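Local structure of triosephosphate isomerase (Toxoplasma gondii, 5UPR) at residues Q70-Q75 with K88-K93; I95-L100 with S173-Y178; K122-A127 with V134-G139; D169-I174 with N204-A209. The protein probably catalyses the interconversion of D-glyceraldehyde 3-phosphate and dihydroxyacetone phosphate in glycolysis and gluconeogenesis, working as a homodimeric TIM barrel. All blocks are in the same frame, centred on the assembly; numbering follows the deposited sequence.

Overall arrangement
All four contacts lie in one TIM barrel and all are buried. Contacts 2 and 3 are nearest the middle. Contact 2, its centre about 5 Å from the centre of the chain, joins two strands inside the barrel. Contact 3, at about 9 Å, packs a helix on the strand between those two. Contacts 1 and 4 lie toward the outside, at about 16 and 15 Å. Contact 1 sets a loop against a helix near the second subunit, with oxygens facing a methyl. The other three are mainly apolar, and contact 4 is the one with two tryptophans. Contacts 2 and 4 share Ser-173 and Ile-174. A salt bridge from Asp-71 to Lys-123 ties contact 1 to contact 3.

Contact 1: Q70-Q75 with K88-K93; sequences QDSSTQ and KMIKEK
Ser-72 and Ile-90 meet at the root of the long loop that follows strand 65-69 of the TIM barrel. The loop leads into helix 87-92, and this contact folds its start back on that helix. Ile-90 does the reaching. Its CG1 branch leaves beside the backbone N (chi1 -72°) and then runs extended, which carries CD1 to the loop. There Ile-90 CD1 lies 3.7 Å from Ser-72 OG. The same methyl sits 3.9 Å from the backbone oxygen, Asp-71 O. So one apolar tip faces two oxygens, and the contact is by van der Waals packing. Val-98 of strand 97-100 touches both Ser-72 and Ile-90. Asp-71 directs its carboxylate elsewhere, to salt bridges with Lys-123 and Arg-105.

Farther on, the loop holds its own shape. Ser-73 OG accepts from Gln-75 N at 3.0 Å, an ST turn. Gln-75 NE2 gives a nearly straight bond, 2.8 Å, to Thr-74 OG1, and that oxygen lies in the plane of the amide. Thr-74 packs on Phe-109 of the second subunit. A loop that follows the third strand and meets the partner subunit is typical of triosephosphate isomerase dimers.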
loop_
_atom_site.group_PDB
_atom_site.type_symbol
_atom_site.label_atom_id
_atom_site.label_comp_id
_atom_site.label_asym_id
_atom_site.label_seq_id
_atom_site.Cartn_x
_atom_site.Cartn_y
_atom_site.Cartn_z
ATOM N N GLN A 70 4.937 3.851 4.861
ATOM C CA GLN A 70 5.986 3.730 3.821
ATOM C C GLN A 70 5.608 4.293 2.441
ATOM O O GLN A 70 6.467 4.244 1.520
ATOM C CB GLN A 70 6.379 2.243 3.678
ATOM C CG GLN A 70 7.100 1.659 4.892
ATOM C CD GLN A 70 7.424 0.160 4.746
ATOM O OE1 GLN A 70 7.443 -0.387 3.596
ATOM N NE2 GLN A 70 7.713 -0.507 5.886
ATOM N N ASP A 71 4.356 4.781 2.288
ATOM C CA ASP A 71 3.856 5.327 1.016
ATOM C C ASP A 71 2.548 5.984 1.371
ATOM O O ASP A 71 2.006 5.775 2.471
ATOM C CB ASP A 71 3.608 4.209 0.006
ATOM C CG ASP A 71 3.229 4.691 -1.412
ATOM O OD1 ASP A 71 3.566 5.808 -1.852
ATOM O OD2 ASP A 71 2.511 3.899 -2.086
ATOM N N SER A 72 2.071 6.818 0.447
ATOM C CA SER A 72 0.795 7.527 0.599
ATOM C C SER A 72 0.230 7.796 -0.805
ATOM O O SER A 72 1.017 8.059 -1.705
ATOM C CB SER A 72 1.176 8.840 1.292
ATOM O OG SER A 72 0.052 9.449 1.676
ATOM N N SER A 73 -1.083 7.653 -1.016
ATOM C CA SER A 73 -1.643 7.668 -2.355
ATOM C C SER A 73 -1.566 9.075 -3.047
ATOM O O SER A 73 -1.564 10.147 -2.391
ATOM C CB SER A 73 -3.090 7.209 -2.281
ATOM O OG SER A 73 -3.624 7.030 -3.580
ATOM N N THR A 74 -1.512 9.045 -4.390
ATOM C CA THR A 74 -1.809 10.199 -5.192
ATOM C C THR A 74 -3.233 10.723 -4.948
ATOM O O THR A 74 -3.525 11.869 -5.221
ATOM C CB THR A 74 -1.707 9.934 -6.711
ATOM O OG1 THR A 74 -2.532 8.820 -7.067
ATOM C CG2 THR A 74 -0.335 9.639 -7.085
ATOM N N GLN A 75 -4.105 9.835 -4.496
ATOM C CA GLN A 75 -5.532 10.162 -4.272
ATOM C C GLN A 75 -5.620 10.697 -2.850
ATOM O O GLN A 75 -5.304 9.975 -1.891
ATOM C CB GLN A 75 -6.402 8.931 -4.469
ATOM C CG GLN A 75 -6.124 8.223 -5.794
ATOM C CD GLN A 75 -6.302 9.144 -6.978
ATOM O OE1 GLN A 75 -7.431 9.500 -7.287
ATOM N NE2 GLN A 75 -5.225 9.514 -7.624
ATOM N N LYS A 88 -5.320 11.574 3.742
ATOM C CA LYS A 88 -6.387 11.980 4.686
ATOM C C LYS A 88 -6.646 10.832 5.645
ATOM O O LYS A 88 -6.783 11.064 6.847
ATOM C CB LYS A 88 -7.633 12.350 3.902
ATOM C CG LYS A 88 -8.801 12.845 4.736
ATOM C CD LYS A 88 -9.917 13.282 3.776
ATOM C CE LYS A 88 -11.228 13.396 4.431
ATOM N NZ LYS A 88 -11.371 14.702 5.037
HETATM N N MSE A 89 -6.711 9.594 5.139
HETATM C CA MSE A 89 -6.910 8.417 6.008
HETATM C C MSE A 89 -5.791 8.280 7.020
HETATM O O MSE A 89 -6.024 7.994 8.228
HETATM C CB MSE A 89 -6.985 7.163 5.107
HETATM C CG MSE A 89 -7.214 5.924 5.931
HETATM SE SE MSE A 89 -7.142 4.322 4.844
HETATM C CE MSE A 89 -8.921 4.451 4.029
ATOM N N ILE A 90 -4.553 8.437 6.508
ATOM C CA ILE A 90 -3.351 8.239 7.319
ATOM C C ILE A 90 -3.372 9.294 8.451
ATOM O O ILE A 90 -3.210 8.983 9.609
ATOM C CB ILE A 90 -2.083 8.307 6.430
ATOM C CG1 ILE A 90 -1.999 7.033 5.554
ATOM C CG2 ILE A 90 -0.811 8.405 7.256
ATOM C CD1 ILE A 90 -1.058 7.184 4.369
ATOM N N LYS A 91 -3.632 10.547 8.098
ATOM C CA LYS A 91 -3.667 11.608 9.098
ATOM C C LYS A 91 -4.763 11.398 10.156
ATOM O O LYS A 91 -4.541 11.591 11.352
ATOM C CB LYS A 91 -3.871 12.978 8.404
ATOM C CG LYS A 91 -3.974 14.174 9.346
ATOM C CD LYS A 91 -2.643 14.389 10.020
ATOM C CE LYS A 91 -2.686 15.507 11.070
ATOM N NZ LYS A 91 -1.281 15.854 11.305
ATOM N N GLU A 92 -5.971 11.030 9.712
ATOM C CA GLU A 92 -7.070 10.789 10.629
ATOM C C GLU A 92 -6.832 9.551 11.524
ATOM O O GLU A 92 -7.430 9.439 12.592
ATOM C CB GLU A 92 -8.363 10.633 9.851
ATOM C CG GLU A 92 -9.602 10.546 10.692
ATOM C CD GLU A 92 -10.927 10.951 9.976
ATOM O OE1 GLU A 92 -11.048 11.090 8.709
ATOM O OE2 GLU A 92 -11.920 11.176 10.770
ATOM N N LYS A 93 -5.963 8.643 11.126
ATOM C CA LYS A 93 -5.548 7.537 11.984
ATOM C C LYS A 93 -4.389 7.985 12.931
ATOM O O LYS A 93 -3.800 7.143 13.630
ATOM C CB LYS A 93 -5.155 6.350 11.083
ATOM C CG LYS A 93 -4.739 5.042 11.728
ATOM C CD LYS A 93 -5.797 4.501 12.645
ATOM C CE LYS A 93 -5.477 3.067 13.130
ATOM N NZ LYS A 93 -6.207 2.792 14.412
#

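Contact 2: I95-L100 with S173-Y178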
loop_
_atom_site.group_PDB
_atom_site.type_symbol
_atom_site.label_atom_id
_atom_site.label_comp_id
_atom_site.label_asym_id
_atom_site.label_seq_id
_atom_site.Cartn_x
_atom_site.Cartn_y
_atom_site.Cartn_z
ATOM N N ILE A 95 -1.335 9.105 12.279
ATOM C CA ILE A 95 -0.015 8.795 11.789
ATOM C C ILE A 95 0.573 10.114 11.284
ATOM O O ILE A 95 0.036 10.674 10.325
ATOM C CB ILE A 95 -0.105 7.746 10.671
ATOM C CG1 ILE A 95 -0.712 6.442 11.210
ATOM C CG2 ILE A 95 1.288 7.517 10.057
ATOM C CD1 ILE A 95 -1.225 5.494 10.140
ATOM N N PRO A 96 1.684 10.611 11.918
ATOM C CA PRO A 96 2.123 11.973 11.521
ATOM C C PRO A 96 3.059 12.048 10.321
ATOM O O PRO A 96 3.159 13.136 9.756
ATOM C CB PRO A 96 2.808 12.521 12.771
ATOM C CG PRO A 96 3.154 11.305 13.594
ATOM C CD PRO A 96 2.287 10.164 13.187
ATOM N N TRP A 97 3.669 10.928 9.887
ATOM C CA TRP A 97 4.678 10.941 8.854
ATOM C C TRP A 97 4.380 9.955 7.744
ATOM O O TRP A 97 3.789 8.906 7.978
ATOM C CB TRP A 97 6.078 10.592 9.409
ATOM C CG TRP A 97 6.667 11.662 10.233
ATOM C CD1 TRP A 97 6.490 11.821 11.551
ATOM C CD2 TRP A 97 7.558 12.707 9.823
ATOM N NE1 TRP A 97 7.178 12.898 12.005
ATOM C CE2 TRP A 97 7.816 13.499 10.966
ATOM C CE3 TRP A 97 8.121 13.082 8.602
ATOM C CZ2 TRP A 97 8.620 14.625 10.945
ATOM C CZ3 TRP A 97 8.928 14.229 8.557
ATOM C CH2 TRP A 97 9.175 14.966 9.718
ATOM N N VAL A 98 4.875 10.278 6.553
ATOM C CA VAL A 98 4.934 9.351 5.444
ATOM C C VAL A 98 6.302 9.416 4.729
ATOM O O VAL A 98 6.887 10.500 4.635
ATOM C CB VAL A 98 3.844 9.609 4.397
ATOM C CG1 VAL A 98 2.510 9.248 5.027
ATOM C CG2 VAL A 98 3.836 11.029 3.837
ATOM N N VAL A 99 6.736 8.265 4.210
ATOM C CA VAL A 99 7.879 8.170 3.311
ATOM C C VAL A 99 7.378 8.201 1.890
ATOM O O VAL A 99 6.465 7.416 1.532
ATOM C CB VAL A 99 8.646 6.859 3.548
ATOM C CG1 VAL A 99 9.851 6.748 2.608
ATOM C CG2 VAL A 99 9.072 6.715 5.065
ATOM N N LEU A 100 7.928 9.112 1.060
ATOM C CA LEU A 100 7.495 9.216 -0.351
ATOM C C LEU A 100 8.667 9.235 -1.285
ATOM O O LEU A 100 9.739 9.818 -0.965
ATOM C CB LEU A 100 6.670 10.494 -0.510
ATOM C CG LEU A 100 5.248 10.412 0.074
ATOM C CD1 LEU A 100 4.472 11.710 -0.131
ATOM C CD2 LEU A 100 4.478 9.275 -0.583
ATOM N N SER A 173 7.227 21.071 6.586
ATOM C CA SER A 173 6.984 19.697 7.045
ATOM C C SER A 173 7.623 18.653 6.130
ATOM O O SER A 173 7.173 17.489 6.118
ATOM C CB SER A 173 5.476 19.508 7.070
ATOM O OG SER A 173 4.870 20.405 7.969
ATOM N N ILE A 174 8.646 19.043 5.364
ATOM C CA ILE A 174 9.479 18.136 4.568
ATOM C C ILE A 174 10.863 17.929 5.199
ATOM O O ILE A 174 11.452 18.857 5.696
ATOM C CB ILE A 174 9.654 18.669 3.139
ATOM C CG1 ILE A 174 8.312 18.513 2.373
ATOM C CG2 ILE A 174 10.759 17.989 2.373
ATOM C CD1 ILE A 174 8.325 19.134 1.026
ATOM N N VAL A 175 11.296 16.664 5.214
ATOM C CA VAL A 175 12.664 16.209 5.472
ATOM C C VAL A 175 13.110 15.537 4.187
ATOM O O VAL A 175 12.379 14.750 3.620
ATOM C CB VAL A 175 12.688 15.209 6.625
ATOM C CG1 VAL A 175 14.020 14.449 6.688
ATOM C CG2 VAL A 175 12.418 15.935 7.955
ATOM N N ILE A 176 14.275 15.868 3.670
ATOM C CA ILE A 176 14.775 15.281 2.428
ATOM C C ILE A 176 15.737 14.128 2.793
ATOM O O ILE A 176 16.664 14.314 3.614
ATOM C CB ILE A 176 15.535 16.329 1.599
ATOM C CG1 ILE A 176 14.537 17.395 1.130
ATOM C CG2 ILE A 176 16.231 15.659 0.355
ATOM C CD1 ILE A 176 15.123 18.483 0.274
ATOM N N ALA A 177 15.502 12.947 2.229
ATOM C CA ALA A 177 16.394 11.813 2.418
ATOM C C ALA A 177 17.180 11.602 1.132
ATOM O O ALA A 177 16.603 11.312 0.098
ATOM C CB ALA A 177 15.639 10.552 2.770
ATOM N N TYR A 178 18.488 11.804 1.221
ATOM C CA TYR A 178 19.366 11.623 0.079
ATOM C C TYR A 178 19.860 10.203 0.194
ATOM O O TYR A 178 20.640 9.905 1.126
ATOM C CB TYR A 178 20.528 12.621 0.068
ATOM C CG TYR A 178 21.569 12.229 -0.953
ATOM C CD1 TYR A 178 21.226 12.079 -2.273
ATOM C CD2 TYR A 178 22.879 11.964 -0.582
ATOM C CE1 TYR A 178 22.151 11.614 -3.206
ATOM C CE2 TYR A 178 23.815 11.510 -1.507
ATOM C CZ TYR A 178 23.446 11.341 -2.830
ATOM O OH TYR A 178 24.317 10.892 -3.783
#
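Of the CA atoms, those of Trp-97 and Ser-173 lie nearest across the pair, 9.2 Å apart. Strands 97-100 and 174-178 are parallel members of the TIM barrel. They are not neighbours, because strand 133-138 runs between them and bonds to both. The contact is therefore made by side chains that reach past the middle strand on the inner side of the barrel.

Trp-97 covers most of the distance. Its CB does not start toward the other strand, but the six-membered ring ends close to it. With CG beside the backbone N (chi1 -72°) and the ring turned nearly square to the CA-CB-CG plane (chi2 88°), the far corner of the indole comes up to Val-175. The two side chains cross at about a right angle. Val-175 CB does point toward the tryptophan, and its CG2 branch does the touching.

The indole has other supports. Its N-H bonds to Gln-66 OE1, which ties down the rim of the ring facing away from Val-175. Phe-11 stacks on it edge-to-face, and Ile-135 of the middle strand also touches it. Trp-97 is thus part of the barrel's inner packing. The carbonyl oxygen Ser-173 O stays 4.4 Å from Trp-97 CZ3. Val-175 CG2 is nearer, 3.8 Å from Trp-97 CH2 and 3.9 Å from Trp-97 CZ3.

Contact 3: K122-A127 with V134-G139; sequences KKVRAA and VILCIG. With SO4 (sulfate ion), chain F.
Val-134 opens the strand side of the contact and meets two residues of helix 117-129. Its CG2 branch lies beside its own backbone N and packs on the methyl of Ala-127, with Val-134 CG2 3.9 Å from Ala-127 CB. Its other branch looks to Val-124, where Val-134 CG1 stands 4.3 Å from Val-124 CG2. Both residues of the helix aim their CB at the strand.

Two places on, Leu-136 does not head its CB for the helix, but with CG opposite the backbone N (chi1 167°) and CD1 on the bent branch (chi2 62°) its end comes nearer. Leu-136 CD1 reaches 4.0 Å from Val-124 CG2, and the two side chains cross at about a right angle. Val-161 of helix 150-164 touches both of them.

Arg-125 lies on the far side of the helix and holds a sulfate, probably from the crystallisation liquor. Arg-125 NH1 bonds to sulfate O1 at 2.7 Å, and Arg-125 NH2 to sulfate O2 at 3.1 Å. The sulfur lies in the guanidinium plane, so the ion is gripped at the edge. Arg-125 NE bonds to Asn-129 OD1, and Arg-125 NH1 also to Ala-164 O.

Segments 122-127 and 134-138 run antiparallel at 169°, with 9.9 Å between axes. A helix returning to pack by aliphatic side chains on the next strand is typical of the TIM barrel.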
loop_
_atom_site.group_PDB
_atom_site.type_symbol
_atom_site.label_atom_id
_atom_site.label_comp_id
_atom_site.label_asym_id
_atom_site.label_seq_id
_atom_site.Cartn_x
_atom_site.Cartn_y
_atom_site.Cartn_z
ATOM N N LYS A 122 3.046 14.657 -6.911
ATOM C CA LYS A 122 1.619 14.662 -6.618
ATOM C C LYS A 122 1.318 14.033 -5.257
ATOM O O LYS A 122 0.482 14.557 -4.500
ATOM C CB LYS A 122 0.854 13.927 -7.703
ATOM C CG LYS A 122 -0.647 13.899 -7.569
ATOM C CD LYS A 122 -1.305 13.321 -8.822
ATOM C CE LYS A 122 -2.816 13.361 -8.651
ATOM N NZ LYS A 122 -3.452 14.649 -9.008
ATOM N N LYS A 123 2.011 12.924 -4.922
ATOM C CA LYS A 123 1.831 12.337 -3.592
ATOM C C LYS A 123 2.254 13.331 -2.494
ATOM O O LYS A 123 1.571 13.426 -1.460
ATOM C CB LYS A 123 2.591 11.043 -3.444
ATOM C CG LYS A 123 2.116 9.894 -4.284
ATOM C CD LYS A 123 2.919 8.598 -4.152
ATOM C CE LYS A 123 2.180 7.503 -4.825
ATOM N NZ LYS A 123 2.459 6.171 -4.305
ATOM N N VAL A 124 3.371 14.022 -2.706
ATOM C CA VAL A 124 3.898 14.956 -1.689
ATOM C C VAL A 124 2.866 16.076 -1.426
ATOM O O VAL A 124 2.522 16.370 -0.266
ATOM C CB VAL A 124 5.273 15.550 -2.044
ATOM C CG1 VAL A 124 5.695 16.594 -1.004
ATOM C CG2 VAL A 124 6.357 14.471 -2.133
ATOM N N ARG A 125 2.393 16.689 -2.501
ATOM C CA ARG A 125 1.409 17.764 -2.390
ATOM C C ARG A 125 0.146 17.313 -1.631
ATOM O O ARG A 125 -0.375 18.048 -0.789
ATOM C CB ARG A 125 0.976 18.252 -3.780
ATOM C CG ARG A 125 -0.119 19.287 -3.821
ATOM C CD ARG A 125 0.322 20.505 -2.985
ATOM N NE ARG A 125 -0.688 21.574 -2.839
ATOM C CZ ARG A 125 -0.832 22.666 -3.579
ATOM N NH1 ARG A 125 0.022 22.987 -4.559
ATOM N NH2 ARG A 125 -1.881 23.425 -3.371
ATOM N N ALA A 126 -0.362 16.133 -1.979
ATOM C CA ALA A 126 -1.556 15.593 -1.350
ATOM C C ALA A 126 -1.347 15.366 0.148
ATOM O O ALA A 126 -2.213 15.695 0.984
ATOM C CB ALA A 126 -1.955 14.312 -2.022
ATOM N N ALA A 127 -0.164 14.830 0.487
ATOM C CA ALA A 127 0.198 14.557 1.878
ATOM C C ALA A 127 0.270 15.847 2.699
ATOM O O ALA A 127 -0.299 15.961 3.807
ATOM C CB ALA A 127 1.503 13.800 1.921
ATOM N N VAL A 134 6.513 14.693 5.659
ATOM C CA VAL A 134 6.968 13.841 4.559
ATOM C C VAL A 134 8.480 13.666 4.609
ATOM O O VAL A 134 9.213 14.659 4.682
ATOM C CB VAL A 134 6.612 14.521 3.225
ATOM C CG1 VAL A 134 7.217 13.743 2.053
ATOM C CG2 VAL A 134 5.079 14.633 3.097
ATOM N N ILE A 135 8.935 12.427 4.571
ATOM C CA ILE A 135 10.318 12.100 4.273
ATOM C C ILE A 135 10.395 11.893 2.751
ATOM O O ILE A 135 9.946 10.847 2.239
ATOM C CB ILE A 135 10.767 10.861 5.041
ATOM C CG1 ILE A 135 10.639 11.073 6.542
ATOM C CG2 ILE A 135 12.205 10.513 4.696
ATOM C CD1 ILE A 135 10.762 9.763 7.353
ATOM N N LEU A 136 10.892 12.902 2.043
ATOM C CA LEU A 136 10.998 12.862 0.597
ATOM C C LEU A 136 12.341 12.281 0.145
ATOM O O LEU A 136 13.377 12.908 0.398
ATOM C CB LEU A 136 10.829 14.277 0.017
ATOM C CG LEU A 136 11.208 14.512 -1.456
ATOM C CD1 LEU A 136 10.297 13.642 -2.346
ATOM C CD2 LEU A 136 11.058 15.967 -1.818
ATOM N N CYS A 137 12.307 11.138 -0.540
ATOM C CA CYS A 137 13.509 10.435 -0.981
ATOM C C CYS A 137 13.937 10.863 -2.394
ATOM O O CYS A 137 13.128 10.957 -3.294
ATOM C CB CYS A 137 13.302 8.898 -0.925
ATOM S SG CYS A 137 12.841 8.258 0.697
ATOM N N ILE A 138 15.213 11.124 -2.563
ATOM C CA ILE A 138 15.825 11.443 -3.895
ATOM C C ILE A 138 17.163 10.732 -3.962
ATOM O O ILE A 138 17.689 10.308 -2.944
ATOM C CB ILE A 138 16.060 12.991 -4.078
ATOM C CG1 ILE A 138 16.981 13.577 -3.031
ATOM C CG2 ILE A 138 14.778 13.768 -4.040
ATOM C CD1 ILE A 138 17.305 15.025 -3.167
ATOM N N GLY A 139 17.746 10.626 -5.142
ATOM C CA GLY A 139 19.037 9.970 -5.276
ATOM C C GLY A 139 19.344 9.575 -6.703
ATOM O O GLY A 139 18.441 9.312 -7.442
HETATM S S SO4 F . -1.051 25.757 -6.236
HETATM O O1 SO4 F . -0.114 25.666 -5.091
HETATM O O2 SO4 F . -2.400 25.397 -5.752
HETATM O O3 SO4 F . -1.045 27.175 -6.668
HETATM O O4 SO4 F . -0.624 24.891 -7.367
#

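Contact 4: D169-I174 with N204-A209; sequences DAWKSI and NWLAQA
Trp-171 lays the far rim of its indole against Leu-206 and Trp-205 of helix 192-209. Its CB points toward that helix. The side chain leaves CA with CG opposite the carbonyl carbon (chi1 -74°), and the turn about CB-CG (chi2 71°) puts the six-membered ring in front. Trp-171 CZ3 is 3.7 Å from Leu-206 CD2. The next corner belongs to the other tryptophan, with Trp-171 CH2 4.0 Å from Trp-205 CZ3. The two indole side chains cross at about a right angle. Trp-171 comes in at the edge of Trp-205, near its plane, so the rings do not stack face on face.

Each ring is also covered on a face from within its own segment. Ile-174 CD1 sits 3.7 Å above the plane of Trp-171. Ala-209 CB sits 3.4 Å above Trp-205, while Leu-206 CD2 lies at the edge of that ring. The contact thus ties the short 3-10 turn before strand 174-178 to the outer helix layer of the barrel. Its chemistry is apolar throughout, and the Trp-171 N-H is satisfied by Val-165 O. This implies that shape and burial, not polar pairing, hold the two segments together.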
loop_
_atom_site.group_PDB
_atom_site.type_symbol
_atom_site.label_atom_id
_atom_site.label_comp_id
_atom_site.label_asym_id
_atom_site.label_seq_id
_atom_site.Cartn_x
_atom_site.Cartn_y
_atom_site.Cartn_z
ATOM N N ASP A 169 5.904 27.934 2.371
ATOM C CA ASP A 169 5.479 27.577 3.731
ATOM C C ASP A 169 5.221 26.057 3.879
ATOM O O ASP A 169 5.436 25.512 4.967
ATOM C CB ASP A 169 4.168 28.299 4.124
ATOM C CG ASP A 169 3.764 28.031 5.605
ATOM O OD1 ASP A 169 4.617 28.348 6.491
ATOM O OD2 ASP A 169 2.656 27.452 5.878
ATOM N N ALA A 170 4.755 25.395 2.807
ATOM C CA ALA A 170 4.422 23.984 2.892
ATOM C C ALA A 170 5.661 23.103 3.186
ATOM O O ALA A 170 5.550 22.025 3.818
ATOM C CB ALA A 170 3.699 23.542 1.607
ATOM N N TRP A 171 6.824 23.594 2.723
ATOM C CA TRP A 171 8.072 22.893 2.866
ATOM C C TRP A 171 8.553 22.768 4.323
ATOM O O TRP A 171 9.502 21.982 4.582
ATOM C CB TRP A 171 9.178 23.549 2.008
ATOM C CG TRP A 171 8.994 23.252 0.556
ATOM C CD1 TRP A 171 8.031 23.739 -0.238
ATOM C CD2 TRP A 171 9.797 22.396 -0.246
ATOM N NE1 TRP A 171 8.181 23.234 -1.499
ATOM C CE2 TRP A 171 9.257 22.409 -1.532
ATOM C CE3 TRP A 171 10.904 21.602 0.011
ATOM C CZ2 TRP A 171 9.780 21.675 -2.587
ATOM C CZ3 TRP A 171 11.483 20.894 -1.039
ATOM C CH2 TRP A 171 10.886 20.889 -2.315
ATOM N N LYS A 172 7.915 23.493 5.272
ATOM C CA LYS A 172 8.189 23.290 6.696
ATOM C C LYS A 172 8.106 21.859 7.185
ATOM O O LYS A 172 8.858 21.454 8.089
ATOM C CB LYS A 172 7.322 24.178 7.568
ATOM C CG LYS A 172 5.845 23.817 7.638
ATOM C CD LYS A 172 5.062 25.074 8.133
ATOM C CE LYS A 172 3.742 24.901 8.853
ATOM N NZ LYS A 172 2.946 24.007 8.032
ATOM N N SER A 173 7.227 21.071 6.586
ATOM C CA SER A 173 6.984 19.697 7.045
ATOM C C SER A 173 7.623 18.653 6.130
ATOM O O SER A 173 7.173 17.489 6.118
ATOM C CB SER A 173 5.476 19.508 7.070
ATOM O OG SER A 173 4.870 20.405 7.969
ATOM N N ILE A 174 8.646 19.043 5.364
ATOM C CA ILE A 174 9.479 18.136 4.568
ATOM C C ILE A 174 10.863 17.929 5.199
ATOM O O ILE A 174 11.452 18.857 5.696
ATOM C CB ILE A 174 9.654 18.669 3.139
ATOM C CG1 ILE A 174 8.312 18.513 2.373
ATOM C CG2 ILE A 174 10.759 17.989 2.373
ATOM C CD1 ILE A 174 8.325 19.134 1.026
ATOM N N ASN A 204 21.799 24.052 -1.265
ATOM C CA ASN A 204 21.957 25.190 -2.185
ATOM C C ASN A 204 20.783 25.172 -3.152
ATOM O O ASN A 204 20.317 26.244 -3.523
ATOM C CB ASN A 204 23.268 25.200 -2.993
ATOM C CG ASN A 204 24.516 25.410 -2.148
ATOM O OD1 ASN A 204 24.458 25.919 -1.023
ATOM N ND2 ASN A 204 25.672 24.972 -2.690
ATOM N N TRP A 205 20.289 23.993 -3.547
ATOM C CA TRP A 205 19.110 23.932 -4.388
ATOM C C TRP A 205 17.911 24.546 -3.659
ATOM O O TRP A 205 17.183 25.349 -4.267
ATOM C CB TRP A 205 18.784 22.482 -4.876
ATOM C CG TRP A 205 17.583 22.463 -5.798
ATOM C CD1 TRP A 205 17.584 22.596 -7.176
ATOM C CD2 TRP A 205 16.208 22.403 -5.409
ATOM N NE1 TRP A 205 16.290 22.628 -7.636
ATOM C CE2 TRP A 205 15.428 22.467 -6.583
ATOM C CE3 TRP A 205 15.560 22.261 -4.165
ATOM C CZ2 TRP A 205 14.034 22.508 -6.537
ATOM C CZ3 TRP A 205 14.135 22.265 -4.147
ATOM C CH2 TRP A 205 13.423 22.340 -5.318
ATOM N N LEU A 206 17.675 24.157 -2.370
ATOM C CA LEU A 206 16.561 24.709 -1.607
ATOM C C LEU A 206 16.644 26.238 -1.575
ATOM O O LEU A 206 15.635 26.914 -1.713
ATOM C CB LEU A 206 16.498 24.149 -0.205
ATOM C CG LEU A 206 16.181 22.665 -0.071
ATOM C CD1 LEU A 206 16.511 22.169 1.345
ATOM C CD2 LEU A 206 14.738 22.447 -0.397
ATOM N N ALA A 207 17.833 26.763 -1.353
ATOM C CA ALA A 207 18.032 28.190 -1.210
ATOM C C ALA A 207 17.686 28.976 -2.472
ATOM O O ALA A 207 17.165 30.028 -2.367
ATOM C CB ALA A 207 19.484 28.533 -0.759
ATOM N N GLN A 208 18.072 28.452 -3.632
ATOM C CA GLN A 208 17.858 29.115 -4.962
ATOM C C GLN A 208 16.431 28.905 -5.461
ATOM O O GLN A 208 15.873 29.815 -5.997
ATOM C CB GLN A 208 18.896 28.608 -5.999
ATOM C CG GLN A 208 18.561 28.542 -7.513
ATOM C CD GLN A 208 19.030 29.708 -8.294
ATOM O OE1 GLN A 208 20.197 30.143 -8.126
ATOM N NE2 GLN A 208 18.183 30.214 -9.199
ATOM N N ALA A 209 15.877 27.689 -5.320
ATOM C CA ALA A 209 14.575 27.357 -5.908
ATOM C C ALA A 209 13.391 27.661 -4.979
ATOM O O ALA A 209 12.314 27.964 -5.465
ATOM C CB ALA A 209 14.488 25.867 -6.261
#